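Local coordinates for putative isohexenylglutaconyl-CoA hydratase (Pseudomonas aeruginosa, PDB 4ZU2), which probably hydrates isohexenylglutaconyl-CoA, a crotonase-family step in the breakdown of acyclic terpenes such as citronellate, at residues Glu7-Glu15 with Arg19-Ser27. Numbering follows the deposited sequence.
Sequences ETLLLEPIE and RITLNRPQS
Ile20 CG2 rests over the shallow notch between two adjoining leucine methyls of the facing strand, Leu9 CD1 (4.0 Å) and Leu11 CD2 (4.1 Å). CG1 of Ile20 stands beside the backbone N (chi1 -52°), which puts CG2 anti to that N and over the notch. Leu22 extends the apolar row: its CD2 lies alongside Leu9 CD2 at 3.7 Å, the two side chains pointing the same way, and Met35 of helix 33-47 also packs on Leu22.

The strands 9-14 and 17-22 form an antiparallel hairpin at the edge of the six-stranded crotonase sheet, strand 9-14 being outermost and strand 54-59 pairing with the far side of 17-22. Two hydrogen-bonded pairs, Leu10 with Thr21 and Glu12 with Arg19, fix the register. In the second, Glu12 N donates to Arg19 O and Arg19 N returns a longer bond to Glu12 O. Beyond the strand, Asn23 N still donates to Thr8 O.

The other face is mixed: Leu10 and Glu12 are exposed, Thr21 is buried, and Arg19 packs against helix 190-205. Leu10 lies obliquely across the Asn23 amide, with CD1 3.1 Å from OD1, a close apolar-polar approach. A water donates to Glu12 OE2, 2.8 Å from its oxygen, and lies 3.2 Å from Thr21 OG1. Arg19 bends at chi2 (109°), and Ile14 CD1 meets the edge of its guanidinium, 3.4 Å from NE.

Chemically, the hairpin is therefore two-sided: a row of methyl contacts on one face, a water bridge and apolar contacts on polar groups on the other. Glu12 and Arg19 make no salt bridge, and Arg19 NE is buried without a partner, which probably carries a desolvation cost.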
loop_
_atom_site.group_PDB
_atom_site.type_symbol
_atom_site.label_atom_id
_atom_site.label_comp_id
_atom_site.label_asym_id
_atom_site.label_seq_id
_atom_site.Cartn_x
_atom_site.Cartn_y
_atom_site.Cartn_z
ATOM N N GLU A 7 7.880 36.635 -9.273
ATOM C CA GLU A 7 8.007 35.466 -8.448
ATOM C C GLU A 7 9.249 34.600 -8.921
ATOM O O GLU A 7 10.136 35.056 -9.660
ATOM C CB GLU A 7 6.663 34.656 -8.523
ATOM C CG GLU A 7 5.441 35.074 -7.601
ATOM C CD GLU A 7 4.429 33.911 -7.276
ATOM O OE1 GLU A 7 3.676 33.933 -6.281
ATOM O OE2 GLU A 7 4.356 32.947 -8.013
ATOM N N THR A 8 9.304 33.353 -8.455
ATOM C CA THR A 8 10.072 32.260 -9.050
ATOM C C THR A 8 9.074 31.313 -9.709
ATOM O O THR A 8 9.400 30.166 -10.038
ATOM C CB THR A 8 10.758 31.395 -7.977
ATOM O OG1 THR A 8 9.728 30.747 -7.181
ATOM C CG2 THR A 8 11.683 32.243 -7.088
ATOM N N LEU A 9 7.841 31.786 -9.864
ATOM C CA LEU A 9 6.797 31.007 -10.483
ATOM C C LEU A 9 6.155 31.842 -11.551
ATOM O O LEU A 9 6.177 33.079 -11.506
ATOM C CB LEU A 9 5.719 30.628 -9.467
ATOM C CG LEU A 9 6.188 29.839 -8.253
ATOM C CD1 LEU A 9 5.082 29.670 -7.230
ATOM C CD2 LEU A 9 6.737 28.497 -8.710
ATOM N N LEU A 10 5.578 31.148 -12.505
ATOM C CA LEU A 10 4.655 31.756 -13.435
ATOM C C LEU A 10 3.255 31.146 -13.250
ATOM O O LEU A 10 3.028 29.919 -13.411
ATOM C CB LEU A 10 5.163 31.558 -14.861
ATOM C CG LEU A 10 6.512 32.231 -15.183
ATOM C CD1 LEU A 10 7.044 31.753 -16.500
ATOM C CD2 LEU A 10 6.414 33.756 -15.188
ATOM N N LEU A 11 2.318 32.023 -12.914
ATOM C CA LEU A 11 0.937 31.641 -12.674
ATOM C C LEU A 11 0.064 31.816 -13.935
ATOM O O LEU A 11 0.129 32.859 -14.602
ATOM C CB LEU A 11 0.408 32.483 -11.519
ATOM C CG LEU A 11 1.351 32.562 -10.307
ATOM C CD1 LEU A 11 0.726 33.286 -9.117
ATOM C CD2 LEU A 11 1.727 31.154 -9.895
ATOM N N GLU A 12 -0.732 30.794 -14.274
ATOM C CA GLU A 12 -1.631 30.869 -15.450
ATOM C C GLU A 12 -3.074 30.436 -15.162
ATOM O O GLU A 12 -3.459 29.299 -15.407
ATOM C CB GLU A 12 -1.085 30.021 -16.603
ATOM C CG GLU A 12 0.441 30.127 -16.878
ATOM C CD GLU A 12 0.876 29.198 -18.036
ATOM O OE1 GLU A 12 0.394 29.406 -19.166
ATOM O OE2 GLU A 12 1.658 28.244 -17.827
ATOM N N PRO A 13 -3.894 31.339 -14.641
ATOM C CA PRO A 13 -5.278 30.935 -14.330
ATOM C C PRO A 13 -6.299 30.942 -15.495
ATOM O O PRO A 13 -6.844 31.978 -15.859
ATOM C CB PRO A 13 -5.692 31.948 -13.248
ATOM C CG PRO A 13 -4.756 33.096 -13.387
ATOM C CD PRO A 13 -3.568 32.690 -14.158
ATOM N N ILE A 14 -6.594 29.767 -16.030
ATOM C CA ILE A 14 -7.608 29.607 -17.065
ATOM C C ILE A 14 -8.926 29.086 -16.474
ATOM O O ILE A 14 -9.140 27.882 -16.390
ATOM C CB ILE A 14 -7.148 28.614 -18.154
ATOM C CG1 ILE A 14 -6.623 27.297 -17.528
ATOM C CG2 ILE A 14 -6.040 29.236 -18.974
ATOM C CD1 ILE A 14 -7.034 25.985 -18.269
ATOM N N GLU A 15 -9.810 29.999 -16.087
ATOM C CA GLU A 15 -11.145 29.644 -15.626
ATOM C C GLU A 15 -11.067 29.041 -14.233
ATOM O O GLU A 15 -10.798 29.751 -13.272
ATOM C CB GLU A 15 -11.845 28.690 -16.599
ATOM C CG GLU A 15 -11.975 29.197 -18.012
ATOM C CD GLU A 15 -12.068 28.049 -19.025
ATOM O OE1 GLU A 15 -11.227 27.116 -18.936
ATOM O OE2 GLU A 15 -12.979 28.073 -19.899
ATOM N N ARG A 19 -2.690 26.923 -13.457
ATOM C CA ARG A 19 -1.410 26.321 -13.799
ATOM C C ARG A 19 -0.272 27.053 -13.098
ATOM O O ARG A 19 -0.237 28.275 -13.108
ATOM C CB ARG A 19 -1.173 26.413 -15.286
ATOM C CG ARG A 19 -1.887 25.356 -16.043
ATOM C CD ARG A 19 -3.056 25.944 -16.856
ATOM N NE ARG A 19 -3.826 24.970 -17.644
ATOM C CZ ARG A 19 -3.315 24.037 -18.447
ATOM N NH1 ARG A 19 -2.011 23.861 -18.610
ATOM N NH2 ARG A 19 -4.119 23.244 -19.106
ATOM N N ILE A 20 0.675 26.301 -12.547
ATOM C CA ILE A 20 1.772 26.878 -11.758
ATOM C C ILE A 20 3.065 26.289 -12.269
ATOM O O ILE A 20 3.250 25.074 -12.231
ATOM C CB ILE A 20 1.658 26.528 -10.252
ATOM C CG1 ILE A 20 0.263 26.884 -9.694
ATOM C CG2 ILE A 20 2.795 27.217 -9.446
ATOM C CD1 ILE A 20 -0.017 26.286 -8.368
ATOM N N THR A 21 3.969 27.136 -12.755
ATOM C CA THR A 21 5.190 26.619 -13.371
ATOM C C THR A 21 6.398 27.014 -12.546
ATOM O O THR A 21 6.594 28.168 -12.192
ATOM C CB THR A 21 5.323 27.019 -14.867
ATOM O OG1 THR A 21 4.209 26.492 -15.584
ATOM C CG2 THR A 21 6.587 26.446 -15.489
ATOM N N LEU A 22 7.173 26.014 -12.185
ATOM C CA LEU A 22 8.380 26.260 -11.437
ATOM C C LEU A 22 9.356 26.773 -12.482
ATOM O O LEU A 22 9.572 26.138 -13.535
ATOM C CB LEU A 22 8.907 24.973 -10.782
ATOM C CG LEU A 22 7.878 24.087 -10.049
ATOM C CD1 LEU A 22 8.529 22.837 -9.483
ATOM C CD2 LEU A 22 7.171 24.848 -9.002
ATOM N N ASN A 23 9.918 27.925 -12.189
ATOM C CA ASN A 23 10.553 28.734 -13.196
ATOM C C ASN A 23 11.918 29.263 -12.763
ATOM O O ASN A 23 12.105 30.453 -12.567
ATOM C CB ASN A 23 9.578 29.884 -13.525
ATOM C CG ASN A 23 9.941 30.625 -14.799
ATOM O OD1 ASN A 23 9.653 31.800 -14.920
ATOM N ND2 ASN A 23 10.562 29.945 -15.744
ATOM N N ARG A 24 12.857 28.352 -12.572
ATOM C CA ARG A 24 14.267 28.699 -12.435
ATOM C C ARG A 24 15.038 27.689 -13.272
ATOM O O ARG A 24 15.730 26.851 -12.703
ATOM C CB ARG A 24 14.714 28.611 -10.960
ATOM C CG ARG A 24 14.193 29.733 -10.069
ATOM C CD ARG A 24 14.362 29.464 -8.555
ATOM N NE ARG A 24 15.619 30.007 -8.030
ATOM C CZ ARG A 24 16.686 29.285 -7.688
ATOM N NH1 ARG A 24 16.679 27.957 -7.804
ATOM N NH2 ARG A 24 17.778 29.904 -7.225
ATOM N N PRO A 25 14.875 27.739 -14.615
ATOM C CA PRO A 25 15.354 26.708 -15.544
ATOM C C PRO A 25 16.857 26.535 -15.513
ATOM O O PRO A 25 17.394 25.469 -15.817
ATOM C CB PRO A 25 14.912 27.232 -16.915
ATOM C CG PRO A 25 14.655 28.713 -16.706
ATOM C CD PRO A 25 14.107 28.784 -15.316
ATOM N N GLN A 26 17.516 27.623 -15.164
ATOM C CA GLN A 26 18.943 27.692 -14.937
ATOM C C GLN A 26 19.477 26.688 -13.945
ATOM O O GLN A 26 20.589 26.206 -14.121
ATOM C CB GLN A 26 19.304 29.106 -14.446
ATOM C CG GLN A 26 18.408 29.642 -13.247
ATOM C CD GLN A 26 17.095 30.285 -13.727
ATOM O OE1 GLN A 26 16.527 29.799 -14.652
ATOM N NE2 GLN A 26 16.647 31.368 -13.119
ATOM N N SER A 27 18.716 26.403 -12.883
ATOM C CA SER A 27 19.122 25.394 -11.896
ATOM C C SER A 27 18.184 24.195 -11.907
ATOM O O SER A 27 17.939 23.586 -10.853
ATOM C CB SER A 27 19.192 25.995 -10.494
ATOM O OG SER A 27 17.919 26.319 -9.997
HETATM O O HOH W 1 4.331 27.641 -18.608
#